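Local coordinates for polycyclic ketone monooxygenase (Myceliophthora thermophila, PDB 5MQ6), which inserts one oxygen atom beside the carbonyl of ketones, polycyclic ones above all, giving esters or lactones with the help of FAD, at residues Phe543-Val547 with Met630-Met634. Residues are numbered along the deposited sequence; the frame is centred on the assembly and turned at random.
With FAD (flavin-adenine dinucleotide), chain B.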
ATOM      1  N   PHE A 543      -5.437   1.097  -9.803  1.00 17.19           N
ATOM      2  CA  PHE A 543      -5.172   1.695 -11.073  1.00 18.89           C
ATOM      3  C   PHE A 543      -3.676   1.491 -11.455  1.00 18.17           C
ATOM      4  O   PHE A 543      -3.319   1.083 -12.542  1.00 19.01           O
ATOM      5  CB  PHE A 543      -5.582   3.205 -11.000  1.00 20.32           C
ATOM      6  CG  PHE A 543      -5.428   3.965 -12.273  1.00 20.12           C
ATOM      7  CD1 PHE A 543      -5.294   3.318 -13.532  1.00 21.59           C
ATOM      8  CD2 PHE A 543      -5.413   5.338 -12.226  1.00 18.27           C
ATOM      9  CE1 PHE A 543      -5.144   4.042 -14.692  1.00 20.94           C
ATOM     10  CE2 PHE A 543      -5.250   6.083 -13.414  1.00 18.88           C
ATOM     11  CZ  PHE A 543      -5.147   5.415 -14.653  1.00 20.57           C
ATOM     12  N   THR A 544      -2.813   1.795 -10.535  1.00 15.16           N
ATOM     13  CA  THR A 544      -1.424   1.542 -10.706  1.00 17.38           C
ATOM     14  C   THR A 544      -1.115   0.080 -11.107  1.00 15.73           C
ATOM     15  O   THR A 544      -0.367  -0.184 -12.017  1.00 15.96           O
ATOM     16  CB  THR A 544      -0.706   1.876  -9.405  1.00 16.85           C
ATOM     17  OG1 THR A 544      -1.101   3.201  -8.983  1.00 15.97           O
ATOM     18  CG2 THR A 544       0.853   1.761  -9.639  1.00 16.75           C
ATOM     19  N   LEU A 545      -1.714  -0.834 -10.401  1.00 16.63           N
ATOM     20  CA  LEU A 545      -1.542  -2.257 -10.647  1.00 18.04           C
ATOM     21  C   LEU A 545      -2.072  -2.645 -11.992  1.00 17.73           C
ATOM     22  O   LEU A 545      -1.441  -3.466 -12.642  1.00 17.20           O
ATOM     23  CB  LEU A 545      -2.237  -3.121  -9.601  1.00 20.48           C
ATOM     24  CG  LEU A 545      -1.678  -3.091  -8.185  1.00 22.10           C
ATOM     25  CD1 LEU A 545      -2.587  -3.860  -7.216  1.00 27.45           C
ATOM     26  CD2 LEU A 545      -0.329  -3.764  -8.203  1.00 22.61           C
ATOM     27  N   ASP A 546      -3.219  -2.073 -12.387  1.00 18.31           N
ATOM     28  CA  ASP A 546      -3.795  -2.249 -13.726  1.00 17.91           C
ATOM     29  C   ASP A 546      -2.748  -1.864 -14.782  1.00 18.16           C
ATOM     30  O   ASP A 546      -2.269  -2.726 -15.580  1.00 19.99           O
ATOM     31  CB  ASP A 546      -5.058  -1.383 -13.844  1.00 19.76           C
ATOM     32  CG  ASP A 546      -5.694  -1.406 -15.235  1.00 23.14           C
ATOM     33  OD1 ASP A 546      -5.237  -2.156 -16.135  1.00 25.26           O
ATOM     34  OD2 ASP A 546      -6.693  -0.663 -15.463  1.00 24.16           O
ATOM     35  N   VAL A 547      -2.290  -0.636 -14.682  1.00 15.90           N
ATOM     36  CA  VAL A 547      -1.294  -0.101 -15.638  1.00 17.84           C
ATOM     37  C   VAL A 547      -0.035  -0.949 -15.663  1.00 18.89           C
ATOM     38  O   VAL A 547       0.449  -1.348 -16.750  1.00 18.15           O
ATOM     39  CB  VAL A 547      -0.991   1.379 -15.414  1.00 18.19           C
ATOM     40  CG1 VAL A 547       0.221   1.840 -16.235  1.00 19.77           C
ATOM     41  CG2 VAL A 547      -2.254   2.215 -15.685  1.00 19.78           C
ATOM     42  N   MET A 630      -0.420   9.556 -13.241  1.00 21.27           N
ATOM     43  CA  MET A 630      -0.612   8.198 -13.786  1.00 21.91           C
ATOM     44  C   MET A 630      -1.022   8.195 -15.280  1.00 22.22           C
ATOM     45  O   MET A 630      -0.491   7.416 -16.090  1.00 23.12           O
ATOM     46  CB  MET A 630      -1.561   7.356 -12.922  1.00 20.70           C
ATOM     47  CG  MET A 630      -1.714   5.929 -13.462  1.00 22.77           C
ATOM     48  SD  MET A 630      -0.185   4.922 -13.283  1.00 25.36           S
ATOM     49  CE  MET A 630       0.325   5.174 -11.654  1.00 28.65           C
ATOM     50  N   ALA A 631      -1.928   9.078 -15.688  1.00 22.02           N
ATOM     51  CA  ALA A 631      -2.405   9.038 -17.082  1.00 20.74           C
ATOM     52  C   ALA A 631      -1.247   9.240 -18.043  1.00 22.61           C
ATOM     53  O   ALA A 631      -1.162   8.584 -19.094  1.00 22.10           O
ATOM     54  CB  ALA A 631      -3.481  10.151 -17.367  1.00 22.33           C
ATOM     55  N   SER A 632      -0.393  10.219 -17.698  1.00 21.76           N
ATOM     56  CA  SER A 632       0.785  10.544 -18.517  1.00 22.61           C
ATOM     57  C   SER A 632       1.803   9.347 -18.615  1.00 21.94           C
ATOM     58  O   SER A 632       2.211   8.975 -19.688  1.00 22.72           O
ATOM     59  CB  SER A 632       1.471  11.760 -17.925  1.00 21.06           C
ATOM     60  OG  SER A 632       2.653  12.057 -18.662  1.00 24.67           O
ATOM     61  N   TYR A 633       2.155   8.742 -17.502  1.00 20.71           N
ATOM     62  CA  TYR A 633       2.952   7.530 -17.475  1.00 21.03           C
ATOM     63  C   TYR A 633       2.325   6.388 -18.360  1.00 22.72           C
ATOM     64  O   TYR A 633       3.009   5.747 -19.231  1.00 20.05           O
ATOM     65  CB  TYR A 633       3.127   7.134 -16.002  1.00 20.52           C
ATOM     66  CG  TYR A 633       3.779   5.800 -15.726  1.00 21.49           C
ATOM     67  CD1 TYR A 633       5.065   5.550 -16.147  1.00 21.76           C
ATOM     68  CD2 TYR A 633       3.095   4.798 -15.025  1.00 24.00           C
ATOM     69  CE1 TYR A 633       5.710   4.364 -15.843  1.00 19.26           C
ATOM     70  CE2 TYR A 633       3.672   3.581 -14.705  1.00 21.96           C
ATOM     71  CZ  TYR A 633       4.993   3.348 -15.141  1.00 21.63           C
ATOM     72  OH  TYR A 633       5.602   2.174 -14.854  1.00 17.48           O
ATOM     73  N   MET A 634       1.024   6.165 -18.136  1.00 19.96           N
ATOM     74  CA  MET A 634       0.282   5.178 -18.917  1.00 22.05           C
ATOM     75  C   MET A 634       0.391   5.383 -20.409  1.00 21.70           C
ATOM     76  O   MET A 634       0.591   4.413 -21.161  1.00 22.00           O
ATOM     77  CB  MET A 634      -1.194   5.203 -18.532  1.00 23.99           C
ATOM     78  CG  MET A 634      -2.114   4.231 -19.251  1.00 25.95           C
ATOM     79  SD  MET A 634      -3.831   4.550 -18.747  1.00 33.75           S
ATOM     80  CE  MET A 634      -4.044   5.984 -19.810  1.00 35.73           C
TER
HETATM   81  PA  FAD B 700      -0.896  -7.179  -1.356  1.00 20.54           P
HETATM   82  O1A FAD B 700      -0.114  -6.617  -0.215  1.00 23.30           O
HETATM   83  O2A FAD B 700      -2.412  -7.102  -1.380  1.00 21.76           O
HETATM   84  O5B FAD B 700      -0.499  -8.727  -1.511  1.00 23.73           O
HETATM   85  C5B FAD B 700       0.836  -9.105  -1.507  1.00 21.99           C
HETATM   86  C4B FAD B 700       0.954 -10.437  -0.795  1.00 23.15           C
HETATM   87  O4B FAD B 700       2.302 -10.898  -1.005  1.00 21.89           O
HETATM   88  C3B FAD B 700       0.728 -10.413   0.714  1.00 22.37           C
HETATM   89  O3B FAD B 700      -0.082 -11.495   1.094  1.00 22.08           O
HETATM   90  C2B FAD B 700       2.110 -10.569   1.286  1.00 23.45           C
HETATM   91  O2B FAD B 700       2.109 -11.199   2.544  1.00 24.39           O
HETATM   92  C1B FAD B 700       2.778 -11.403   0.214  1.00 21.95           C
HETATM   93  N9A FAD B 700       4.218 -11.340   0.267  1.00 20.15           N
HETATM   94  C8A FAD B 700       4.985 -10.212   0.279  1.00 23.62           C
HETATM   95  N7A FAD B 700       6.258 -10.581   0.374  1.00 21.85           N
HETATM   96  C5A FAD B 700       6.353 -11.920   0.445  1.00 18.10           C
HETATM   97  C6A FAD B 700       7.465 -12.884   0.524  1.00 16.87           C
HETATM   98  N6A FAD B 700       8.742 -12.576   0.604  1.00 17.32           N
HETATM   99  N1A FAD B 700       7.081 -14.134   0.486  1.00 17.27           N
HETATM  100  C2A FAD B 700       5.785 -14.524   0.435  1.00 14.50           C
HETATM  101  N3A FAD B 700       4.722 -13.756   0.369  1.00 15.44           N
HETATM  102  C4A FAD B 700       4.989 -12.413   0.396  1.00 18.09           C
HETATM  103  N1  FAD B 700      -5.317   0.811  -1.591  1.00 22.31           N
HETATM  104  C2  FAD B 700      -6.232   1.447  -2.395  1.00 27.80           C
HETATM  105  O2  FAD B 700      -5.918   1.829  -3.515  1.00 24.38           O
HETATM  106  N3  FAD B 700      -7.484   1.659  -1.967  1.00 32.47           N
HETATM  107  C4  FAD B 700      -7.854   1.255  -0.742  1.00 38.50           C
HETATM  108  O4  FAD B 700      -9.013   1.471  -0.412  1.00 48.87           O
HETATM  109  C4X FAD B 700      -6.953   0.566   0.199  1.00 36.42           C
HETATM  110  N5  FAD B 700      -7.286   0.159   1.469  1.00 33.59           N
HETATM  111  C5X FAD B 700      -6.340  -0.463   2.216  1.00 32.50           C
HETATM  112  C6  FAD B 700      -6.657  -0.905   3.591  1.00 29.18           C
HETATM  113  C7  FAD B 700      -5.560  -1.566   4.323  1.00 35.98           C
HETATM  114  C7M FAD B 700      -5.772  -2.066   5.734  1.00 35.02           C
HETATM  115  C8  FAD B 700      -4.200  -1.762   3.741  1.00 37.43           C
HETATM  116  C8M FAD B 700      -3.058  -2.451   4.487  1.00 41.20           C
HETATM  117  C9  FAD B 700      -3.939  -1.325   2.458  1.00 35.71           C
HETATM  118  C9A FAD B 700      -4.950  -0.689   1.684  1.00 35.80           C
HETATM  119  N10 FAD B 700      -4.616  -0.244   0.393  1.00 29.98           N
HETATM  120  C10 FAD B 700      -5.618   0.363  -0.370  1.00 27.45           C
HETATM  121  C1' FAD B 700      -3.294  -0.495  -0.223  1.00 33.28           C
HETATM  122  C2' FAD B 700      -3.329  -2.002  -0.715  1.00 32.49           C
HETATM  123  O2' FAD B 700      -2.176  -2.685  -0.204  1.00 32.73           O
HETATM  124  C3' FAD B 700      -3.447  -2.181  -2.268  1.00 30.78           C
HETATM  125  O3' FAD B 700      -4.649  -1.552  -2.721  1.00 30.58           O
HETATM  126  C4' FAD B 700      -3.583  -3.624  -2.810  1.00 29.20           C
HETATM  127  O4' FAD B 700      -4.482  -4.520  -2.018  1.00 28.60           O
HETATM  128  C5' FAD B 700      -2.186  -4.255  -2.975  1.00 26.62           C
HETATM  129  O5' FAD B 700      -2.341  -5.415  -3.851  1.00 25.35           O
HETATM  130  P   FAD B 700      -0.958  -6.234  -4.055  1.00 23.91           P
HETATM  131  O1P FAD B 700      -1.416  -7.647  -4.573  1.00 25.67           O
HETATM  132  O2P FAD B 700      -0.023  -5.304  -4.840  1.00 26.20           O
HETATM  133  O3P FAD B 700      -0.269  -6.322  -2.562  1.00 22.70           O
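M630 lays its CG over one face of the F543 ring, offset toward the rim, a CH-pi contact with CG 3.5 Å from F543 CE2. With CG anti to the backbone N, the M630 chain turns at both later torsions (chi2 69°, chi3 48°), which keeps SD more distantly above the same face and carries CE to 3.6 Å from T544 OG1. That hydroxyl is hydrogen-bonded to A538 N, and CE meets it by van der Waals contact alone. M634 SD comes to the edge of the ring instead, 4.3 Å from F543 CE1, so two Met-aromatic contacts hold F543 from different directions. The helix segments run nearly parallel, 5° apart in direction with axes 11.0 Å apart, and their apolar seam packs helix 630-641, the last of this FAD-dependent Baeyer-Villiger monooxygenase, against helix 541-562, whose first residue, N541, hydrogen-bonds FAD through its N. Replacing F543 by an alanine is likely to leave M630 CG without the face it covers and M634 SD without its edge, opening a gap between the helices. V547 fills the next turn: its CG2 lies 4.1 Å from M634 CG, its CG1 4.2 Å from Y633 CE2. Facing FAD, L545 CD2 sits 3.7 Å from diphosphate oxygen O2P. Further out, D546 salt-bridges R96 and R330, and Y633 OH hydrogen-bonds H517 O.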